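Local coordinates for protein intracellular exo-alpha-(1->5)-L-arabinofuranosidase (PDB 2Y2W) that hydrolyses terminal alpha-(1->5)-linked L-arabinofuranosyl residues of arabinans, and also acts on arabinoxylan, in plant cell-wall breakdown, at residues Q301-L304 with A305-E308; A425-Q428 with T429-P433; T553-A556 with I557-I560. All coordinates share one frame; numbering follows the deposited sequence.

How the interactions relate
The three contacts are short turns between neighbouring residues, and they gather where the eight-stranded parallel barrel meets the C-terminal beta domain. Along the chain they follow in series: interaction 1 between helices 297-304 and 307-327, interaction 2 where strand 425-427 leads into helix 431-440, and interaction 3 between strands 550-554 and 558-564. Interaction 3 joins the group: its centre is about 15 Å from that of interaction 1, where Leu304 CD1 packs 3.7 Å from Ile557 CG1, and about 18 Å from that of interaction 2, where Pro433 CA lies 3.6 Å from Trp559 CZ2. Interactions 1 and 2 stay about 8 Å apart at their nearest atoms. Apolar packing, with polar bonds such as Gln301 to Arg486, joins the two domains here.

Interaction 1. Residues Q301-L304 with A305-E308; sequences QDFL and ASSE
Ser306 folds back on the carbonyl of Phe303 in a buried helix-end contact, at the break between helices 297-304 and 307-327 that lie between barrel strands 280-287 and 335-341. Two donors of the one serine grip Phe303 O: Ser306 OG at 2.7 Å and Ser306 N at 3.2 Å. Both come from the same face of the carbonyl plane, the hydroxyl tilted 28° from it and the N-H far above it. The hydroxyl reaches the same acceptor as the serine's own amide because OG lies beside the backbone N, opposite the carbonyl carbon (chi1 -74°). Ser306 OG also lies 3.7 Å from Phe303 CD1, obliquely to the ring, which itself packs on Tyr287 and helix 382-397. A weak bond from Ala305 N to Asp302 O, 3.3 Å, adds a second three-residue turn, and Ala305 CB is small enough to sit 3.9 Å from Gln301 O. Replacing Ser306 by an alanine would probably cost Phe303 O its shorter bond, leaving it to the less well directed N-H. Outside the turn, Gln301 and Asp302 bond to the backbone of Arg486 and Glu458. Tightening into three-residue turns is typical of a helix terminus, here in the helical layer of a (beta/alpha)8 barrel.

Interaction 2. Residues A425-Q428 with T429-P433; sequences AWRQ and TTFYP
Arg427 lays its aliphatic chain over the ring of Phe431, four residues on, where strand 425-427 gives way to helix 431-440. The tight part is this CH-pi contact: Arg427 CG stands 3.6 Å from the centroid of the Phe431 ring, only 7° off its normal, while Arg427 CB reaches Phe431 CG at 3.7 Å. With CG anti to the backbone N (chi1 -174°) the ring of Phe431 is carried back beside the arginine stem. Tyr432 closes in from another direction, its OH 3.5 Å from Arg427 CD, and the two side chains cross at about a right angle. The backbone draws the turn together through Phe431 N and Gln428 O, 3.1 Å apart, with the N-H coming from above the carbonyl plane.

The looser part is the charged end of Arg427, a partly exposed residue. Its guanidinium stands 81° from the Phe431 ring plane, and Arg427 CZ is 5.8 Å from the centroid of the Phe431 ring, at most a weak cation-pi attraction. The charge is answered instead by a salt bridge from NE to Glu102. Arginine suits both roles, greasy along its stem and ionic at its tip. Inside, Gln428 bonds to the backbone of Tyr380 and Asp378, and Thr429 to that of Thr381. Residues Gln428 to Phe431 form a type I beta turn, leading here from a two-stranded antiparallel sheet into a helix.

Interaction 3. Residues T553-A556 with I557-I560; sequences TLPA and ISWI
Leu554 and Ile560 turn their side chains toward each other from the two strands that flank this bend, crossing obliquely, with Leu554 CD1 3.8 Å from Ile560 CD1. The other leucine methyl, CD2, lies 4.1 Å from Ile560 CB, so the branched end of Leu554 spreads along the isoleucine. Ser558, like Ile560, points toward the 553-556 side. Its hydroxyl is set between the backbone N and the carbonyl carbon (chi1 60°), which aims OG across the turn at Pro555 O, 2.7 Å away. The hydroxyl lies in the plane of that carbonyl, at a C=O...OG angle of 145°. Carbon packs round the bond: Leu554 CB is 3.6 Å and Pro555 CD 3.8 Å from Ser558 OG. Serine fits because it is short and still brings a donor, while proline, without an N-H, suits the point where the first strand stops pairing.

Ile557 takes a positive phi of 60°, unusual for a beta-branched residue, and its carbonyl is bound by His519. The strands do not pair with each other: 550-554 runs beside 492-497, and 558-564 beside 478-485 and 512-518, so the bend joins them in the manner of a beta-arch. Pro555 O takes a second bond from Asn485 ND2. Neutral donors therefore satisfy this carbonyl amid apolar packing, and no charged pair is needed between these two segments.

Interaction 1. Residues Q301-L304 with A305-E308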
ATOM      1  N   GLN D 301       7.055 -32.026  32.724  1.00 47.47           N
ATOM      2  CA  GLN D 301       5.886 -32.866  32.441  1.00 47.34           C
ATOM      3  C   GLN D 301       4.890 -32.190  31.491  1.00 47.10           C
ATOM      4  O   GLN D 301       4.263 -32.860  30.670  1.00 47.09           O
ATOM      5  CB  GLN D 301       5.190 -33.295  33.742  1.00 47.39           C
ATOM      6  CG  GLN D 301       4.164 -34.424  33.578  1.00 47.71           C
ATOM      7  CD  GLN D 301       4.797 -35.763  33.226  1.00 48.28           C
ATOM      8  OE1 GLN D 301       5.283 -36.485  34.099  1.00 48.39           O
ATOM      9  NE2 GLN D 301       4.779 -36.106  31.943  1.00 48.43           N
ATOM     10  N   ASP D 302       4.750 -30.870  31.610  1.00 46.84           N
ATOM     11  CA  ASP D 302       3.945 -30.086  30.671  1.00 46.60           C
ATOM     12  C   ASP D 302       4.550 -30.147  29.267  1.00 46.16           C
ATOM     13  O   ASP D 302       3.832 -30.269  28.270  1.00 46.16           O
ATOM     14  CB  ASP D 302       3.850 -28.621  31.118  1.00 46.79           C
ATOM     15  CG  ASP D 302       3.106 -28.445  32.434  1.00 47.41           C
ATOM     16  OD1 ASP D 302       2.696 -29.455  33.049  1.00 48.04           O
ATOM     17  OD2 ASP D 302       2.939 -27.279  32.857  1.00 47.90           O
ATOM     18  N   PHE D 303       5.878 -30.064  29.213  1.00 45.57           N
ATOM     19  CA  PHE D 303       6.630 -30.047  27.965  1.00 45.02           C
ATOM     20  C   PHE D 303       6.579 -31.385  27.219  1.00 44.73           C
ATOM     21  O   PHE D 303       6.507 -31.411  25.990  1.00 44.64           O
ATOM     22  CB  PHE D 303       8.074 -29.618  28.238  1.00 44.90           C
ATOM     23  CG  PHE D 303       8.981 -29.718  27.047  1.00 44.71           C
ATOM     24  CD1 PHE D 303       8.681 -29.051  25.862  1.00 44.46           C
ATOM     25  CD2 PHE D 303      10.150 -30.464  27.118  1.00 44.42           C
ATOM     26  CE1 PHE D 303       9.523 -29.143  24.764  1.00 44.27           C
ATOM     27  CE2 PHE D 303      11.003 -30.555  26.028  1.00 44.43           C
ATOM     28  CZ  PHE D 303      10.689 -29.891  24.849  1.00 44.43           C
ATOM     29  N   LEU D 304       6.603 -32.488  27.963  1.00 44.32           N
ATOM     30  CA  LEU D 304       6.544 -33.819  27.359  1.00 43.94           C
ATOM     31  C   LEU D 304       5.181 -34.114  26.731  1.00 43.75           C
ATOM     32  O   LEU D 304       5.073 -34.956  25.837  1.00 43.69           O
ATOM     33  CB  LEU D 304       6.924 -34.899  28.377  1.00 43.94           C
ATOM     34  CG  LEU D 304       8.387 -34.929  28.841  1.00 43.76           C
ATOM     35  CD1 LEU D 304       8.510 -35.627  30.188  1.00 43.76           C
ATOM     36  CD2 LEU D 304       9.298 -35.578  27.807  1.00 43.26           C
ATOM     37  N   ALA D 305       4.151 -33.404  27.188  1.00 43.45           N
ATOM     38  CA  ALA D 305       2.805 -33.542  26.639  1.00 43.18           C
ATOM     39  C   ALA D 305       2.445 -32.399  25.682  1.00 43.03           C
ATOM     40  O   ALA D 305       1.272 -32.029  25.557  1.00 43.04           O
ATOM     41  CB  ALA D 305       1.783 -33.644  27.770  1.00 43.24           C
ATOM     42  N   SER D 306       3.455 -31.857  24.998  1.00 42.81           N
ATOM     43  CA  SER D 306       3.272 -30.726  24.080  1.00 42.60           C
ATOM     44  C   SER D 306       2.459 -31.070  22.836  1.00 42.47           C
ATOM     45  O   SER D 306       1.911 -30.179  22.183  1.00 42.58           O
ATOM     46  CB  SER D 306       4.619 -30.129  23.672  1.00 42.62           C
ATOM     47  OG  SER D 306       5.184 -29.389  24.739  1.00 42.70           O
ATOM     48  N   SER D 307       2.387 -32.360  22.516  1.00 42.29           N
ATOM     49  CA  SER D 307       1.584 -32.853  21.394  1.00 42.13           C
ATOM     50  C   SER D 307       0.097 -32.523  21.545  1.00 42.02           C
ATOM     51  O   SER D 307      -0.613 -32.365  20.549  1.00 42.16           O
ATOM     52  CB  SER D 307       1.782 -34.360  21.212  1.00 42.07           C
ATOM     53  OG  SER D 307       1.819 -35.031  22.460  1.00 42.10           O
ATOM     54  N   GLU D 308      -0.355 -32.411  22.794  1.00 41.74           N
ATOM     55  CA  GLU D 308      -1.744 -32.071  23.115  1.00 41.53           C
ATOM     56  C   GLU D 308      -2.125 -30.666  22.650  1.00 41.22           C
ATOM     57  O   GLU D 308      -3.267 -30.424  22.256  1.00 41.22           O
ATOM     58  CB  GLU D 308      -1.993 -32.210  24.620  1.00 41.63           C
ATOM     59  CG  GLU D 308      -1.770 -33.618  25.168  1.00 42.01           C
ATOM     60  CD  GLU D 308      -2.777 -34.628  24.643  1.00 42.61           C
ATOM     61  OE1 GLU D 308      -3.998 -34.367  24.740  1.00 42.69           O
ATOM     62  OE2 GLU D 308      -2.345 -35.686  24.138  1.00 42.86           O
TER

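Interaction 2. Residues A425-Q428 with T429-P433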
ATOM      1  N   ALA D 425      30.304 -31.821  10.887  1.00 33.65           N
ATOM      2  CA  ALA D 425      28.870 -31.681  11.078  1.00 33.40           C
ATOM      3  C   ALA D 425      28.385 -32.919  11.819  1.00 33.34           C
ATOM      4  O   ALA D 425      28.832 -34.034  11.535  1.00 33.44           O
ATOM      5  CB  ALA D 425      28.166 -31.538   9.750  1.00 33.41           C
ATOM      6  N   TRP D 426      27.482 -32.722  12.774  1.00 33.16           N
ATOM      7  CA  TRP D 426      27.024 -33.820  13.623  1.00 33.03           C
ATOM      8  C   TRP D 426      25.518 -33.795  13.870  1.00 33.13           C
ATOM      9  O   TRP D 426      24.859 -32.768  13.672  1.00 33.21           O
ATOM     10  CB  TRP D 426      27.799 -33.847  14.947  1.00 32.83           C
ATOM     11  CG  TRP D 426      27.803 -32.543  15.707  1.00 32.40           C
ATOM     12  CD1 TRP D 426      28.683 -31.511  15.554  1.00 32.06           C
ATOM     13  CD2 TRP D 426      26.901 -32.148  16.749  1.00 31.48           C
ATOM     14  NE1 TRP D 426      28.379 -30.493  16.425  1.00 31.79           N
ATOM     15  CE2 TRP D 426      27.292 -30.860  17.173  1.00 31.56           C
ATOM     16  CE3 TRP D 426      25.800 -32.756  17.364  1.00 31.63           C
ATOM     17  CZ2 TRP D 426      26.621 -30.165  18.185  1.00 31.32           C
ATOM     18  CZ3 TRP D 426      25.130 -32.064  18.370  1.00 31.65           C
ATOM     19  CH2 TRP D 426      25.544 -30.780  18.767  1.00 31.35           C
ATOM     20  N   ARG D 427      24.989 -34.939  14.299  1.00 33.11           N
ATOM     21  CA  ARG D 427      23.560 -35.113  14.531  1.00 33.11           C
ATOM     22  C   ARG D 427      23.204 -34.771  15.968  1.00 33.13           C
ATOM     23  O   ARG D 427      23.865 -35.223  16.904  1.00 33.22           O
ATOM     24  CB  ARG D 427      23.144 -36.559  14.246  1.00 33.12           C
ATOM     25  CG  ARG D 427      23.525 -37.079  12.871  1.00 33.29           C
ATOM     26  CD  ARG D 427      23.604 -38.600  12.875  1.00 33.39           C
ATOM     27  NE  ARG D 427      24.136 -39.127  11.621  1.00 33.84           N
ATOM     28  CZ  ARG D 427      25.431 -39.239  11.331  1.00 33.57           C
ATOM     29  NH1 ARG D 427      26.355 -38.855  12.205  1.00 33.54           N
ATOM     30  NH2 ARG D 427      25.803 -39.734  10.159  1.00 33.48           N
ATOM     31  N   GLN D 428      22.158 -33.969  16.136  1.00 33.11           N
ATOM     32  CA  GLN D 428      21.603 -33.697  17.453  1.00 33.01           C
ATOM     33  C   GLN D 428      20.664 -34.833  17.821  1.00 32.99           C
ATOM     34  O   GLN D 428      20.383 -35.698  16.993  1.00 33.08           O
ATOM     35  CB  GLN D 428      20.861 -32.359  17.475  1.00 32.95           C
ATOM     36  CG  GLN D 428      21.763 -31.156  17.295  1.00 32.98           C
ATOM     37  CD  GLN D 428      21.453 -30.043  18.273  1.00 33.04           C
ATOM     38  OE1 GLN D 428      21.507 -30.237  19.486  1.00 33.51           O
ATOM     39  NE2 GLN D 428      21.141 -28.866  17.750  1.00 32.86           N
ATOM     40  N   THR D 429      20.178 -34.828  19.057  1.00 32.96           N
ATOM     41  CA  THR D 429      19.271 -35.872  19.530  1.00 32.98           C
ATOM     42  C   THR D 429      17.965 -35.893  18.736  1.00 33.01           C
ATOM     43  O   THR D 429      17.365 -36.953  18.558  1.00 33.11           O
ATOM     44  CB  THR D 429      18.962 -35.729  21.036  1.00 33.00           C
ATOM     45  OG1 THR D 429      18.264 -34.500  21.275  1.00 32.98           O
ATOM     46  CG2 THR D 429      20.247 -35.745  21.854  1.00 33.11           C
ATOM     47  N   THR D 430      17.544 -34.723  18.254  1.00 32.91           N
ATOM     48  CA  THR D 430      16.301 -34.572  17.493  1.00 32.93           C
ATOM     49  C   THR D 430      16.409 -35.081  16.055  1.00 32.96           C
ATOM     50  O   THR D 430      15.397 -35.209  15.362  1.00 33.03           O
ATOM     51  CB  THR D 430      15.836 -33.100  17.454  1.00 32.96           C
ATOM     52  OG1 THR D 430      16.900 -32.278  16.958  1.00 33.10           O
ATOM     53  CG2 THR D 430      15.434 -32.621  18.840  1.00 32.88           C
ATOM     54  N   PHE D 431      17.635 -35.359  15.616  1.00 33.01           N
ATOM     55  CA  PHE D 431      17.911 -35.916  14.288  1.00 33.02           C
ATOM     56  C   PHE D 431      17.302 -37.305  14.103  1.00 32.91           C
ATOM     57  O   PHE D 431      16.696 -37.596  13.069  1.00 32.99           O
ATOM     58  CB  PHE D 431      19.428 -35.982  14.067  1.00 33.13           C
ATOM     59  CG  PHE D 431      19.834 -36.396  12.682  1.00 33.28           C
ATOM     60  CD1 PHE D 431      19.901 -37.742  12.331  1.00 33.55           C
ATOM     61  CD2 PHE D 431      20.177 -35.439  11.733  1.00 33.63           C
ATOM     62  CE1 PHE D 431      20.286 -38.127  11.050  1.00 33.85           C
ATOM     63  CE2 PHE D 431      20.565 -35.813  10.447  1.00 33.88           C
ATOM     64  CZ  PHE D 431      20.620 -37.159  10.106  1.00 33.91           C
ATOM     65  N   TYR D 432      17.466 -38.149  15.116  1.00 32.84           N
ATOM     66  CA  TYR D 432      17.156 -39.576  15.024  1.00 32.76           C
ATOM     67  C   TYR D 432      15.664 -39.942  14.936  1.00 32.86           C
ATOM     68  O   TYR D 432      15.313 -40.864  14.201  1.00 32.94           O
ATOM     69  CB  TYR D 432      17.856 -40.347  16.152  1.00 32.59           C
ATOM     70  CG  TYR D 432      19.362 -40.157  16.176  1.00 32.26           C
ATOM     71  CD1 TYR D 432      20.191 -40.873  15.311  1.00 31.83           C
ATOM     72  CD2 TYR D 432      19.958 -39.256  17.062  1.00 31.86           C
ATOM     73  CE1 TYR D 432      21.576 -40.700  15.328  1.00 31.45           C
ATOM     74  CE2 TYR D 432      21.343 -39.074  17.085  1.00 31.28           C
ATOM     75  CZ  TYR D 432      22.145 -39.801  16.216  1.00 31.27           C
ATOM     76  OH  TYR D 432      23.515 -39.633  16.234  1.00 30.81           O
ATOM     77  N   PRO D 433      14.782 -39.237  15.681  1.00 33.00           N
ATOM     78  CA  PRO D 433      13.354 -39.526  15.512  1.00 33.17           C
ATOM     79  C   PRO D 433      12.805 -39.074  14.162  1.00 33.39           C
ATOM     80  O   PRO D 433      11.863 -39.685  13.647  1.00 33.46           O
ATOM     81  CB  PRO D 433      12.689 -38.731  16.645  1.00 33.09           C
ATOM     82  CG  PRO D 433      13.766 -38.457  17.613  1.00 33.04           C
ATOM     83  CD  PRO D 433      15.006 -38.302  16.797  1.00 32.99           C
TER

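Interaction 3. Residues T553-A556 with I557-I560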
ATOM      1  N   THR D 553       9.758 -52.895  26.936  1.00 56.37           N
ATOM      2  CA  THR D 553       9.778 -51.984  28.085  1.00 56.07           C
ATOM      3  C   THR D 553      10.240 -50.574  27.700  1.00 55.77           C
ATOM      4  O   THR D 553      11.339 -50.389  27.168  1.00 55.74           O
ATOM      5  CB  THR D 553      10.626 -52.550  29.272  1.00 56.13           C
ATOM      6  OG1 THR D 553      10.766 -51.553  30.293  1.00 56.08           O
ATOM      7  CG2 THR D 553      12.016 -53.005  28.812  1.00 56.18           C
ATOM      8  N   LEU D 554       9.385 -49.588  27.969  1.00 55.34           N
ATOM      9  CA  LEU D 554       9.695 -48.188  27.686  1.00 54.94           C
ATOM     10  C   LEU D 554       9.922 -47.385  28.968  1.00 54.61           C
ATOM     11  O   LEU D 554       8.969 -47.097  29.698  1.00 54.51           O
ATOM     12  CB  LEU D 554       8.600 -47.546  26.823  1.00 54.95           C
ATOM     13  CG  LEU D 554       8.766 -47.586  25.298  1.00 54.98           C
ATOM     14  CD1 LEU D 554       8.597 -48.992  24.732  1.00 55.18           C
ATOM     15  CD2 LEU D 554       7.788 -46.627  24.632  1.00 54.98           C
ATOM     16  N   PRO D 555      11.190 -47.021  29.244  1.00 54.31           N
ATOM     17  CA  PRO D 555      11.541 -46.231  30.425  1.00 54.09           C
ATOM     18  C   PRO D 555      10.924 -44.834  30.379  1.00 53.88           C
ATOM     19  O   PRO D 555      10.469 -44.394  29.321  1.00 53.91           O
ATOM     20  CB  PRO D 555      13.071 -46.133  30.349  1.00 54.07           C
ATOM     21  CG  PRO D 555      13.490 -47.235  29.440  1.00 54.23           C
ATOM     22  CD  PRO D 555      12.382 -47.363  28.447  1.00 54.26           C
ATOM     23  N   ALA D 556      10.908 -44.154  31.523  1.00 53.53           N
ATOM     24  CA  ALA D 556      10.378 -42.797  31.614  1.00 53.19           C
ATOM     25  C   ALA D 556      11.105 -41.867  30.645  1.00 52.95           C
ATOM     26  O   ALA D 556      12.338 -41.822  30.627  1.00 52.94           O
ATOM     27  CB  ALA D 556      10.492 -42.284  33.039  1.00 53.25           C
ATOM     28  N   ILE D 557      10.328 -41.132  29.847  1.00 52.54           N
ATOM     29  CA  ILE D 557      10.849 -40.254  28.785  1.00 52.21           C
ATOM     30  C   ILE D 557      11.644 -41.055  27.747  1.00 51.91           C
ATOM     31  O   ILE D 557      12.872 -41.157  27.825  1.00 51.79           O
ATOM     32  CB  ILE D 557      11.694 -39.058  29.335  1.00 52.22           C
ATOM     33  CG1 ILE D 557      10.970 -38.361  30.491  1.00 52.19           C
ATOM     34  CG2 ILE D 557      12.014 -38.062  28.217  1.00 52.17           C
ATOM     35  CD1 ILE D 557      11.864 -37.491  31.365  1.00 52.07           C
ATOM     36  N   SER D 558      10.925 -41.631  26.785  1.00 51.64           N
ATOM     37  CA  SER D 558      11.537 -42.449  25.737  1.00 51.36           C
ATOM     38  C   SER D 558      10.708 -42.492  24.455  1.00 51.15           C
ATOM     39  O   SER D 558       9.476 -42.511  24.494  1.00 51.04           O
ATOM     40  CB  SER D 558      11.802 -43.874  26.240  1.00 51.34           C
ATOM     41  OG  SER D 558      10.602 -44.511  26.643  1.00 51.24           O
ATOM     42  N   TRP D 559      11.410 -42.503  23.323  1.00 50.92           N
ATOM     43  CA  TRP D 559      10.802 -42.655  22.004  1.00 50.69           C
ATOM     44  C   TRP D 559      11.221 -43.997  21.418  1.00 50.68           C
ATOM     45  O   TRP D 559      12.388 -44.390  21.510  1.00 50.61           O
ATOM     46  CB  TRP D 559      11.228 -41.503  21.087  1.00 50.64           C
ATOM     47  CG  TRP D 559      10.953 -41.727  19.623  1.00 50.16           C
ATOM     48  CD1 TRP D 559       9.778 -41.507  18.966  1.00 49.86           C
ATOM     49  CD2 TRP D 559      11.881 -42.200  18.637  1.00 49.68           C
ATOM     50  NE1 TRP D 559       9.913 -41.819  17.634  1.00 49.67           N
ATOM     51  CE2 TRP D 559      11.193 -42.248  17.405  1.00 49.59           C
ATOM     52  CE3 TRP D 559      13.225 -42.593  18.677  1.00 49.52           C
ATOM     53  CZ2 TRP D 559      11.803 -42.673  16.222  1.00 49.33           C
ATOM     54  CZ3 TRP D 559      13.832 -43.014  17.497  1.00 49.31           C
ATOM     55  CH2 TRP D 559      13.119 -43.051  16.288  1.00 49.10           C
ATOM     56  N   ILE D 560      10.264 -44.699  20.819  1.00 50.68           N
ATOM     57  CA  ILE D 560      10.524 -46.021  20.261  1.00 50.78           C
ATOM     58  C   ILE D 560      10.201 -46.079  18.768  1.00 50.80           C
ATOM     59  O   ILE D 560       9.245 -45.453  18.300  1.00 50.72           O
ATOM     60  CB  ILE D 560       9.767 -47.135  21.058  1.00 50.77           C
ATOM     61  CG1 ILE D 560      10.714 -48.270  21.441  1.00 50.85           C
ATOM     62  CG2 ILE D 560       8.550 -47.670  20.307  1.00 50.72           C
ATOM     63  CD1 ILE D 560      11.620 -47.941  22.605  1.00 51.16           C
TER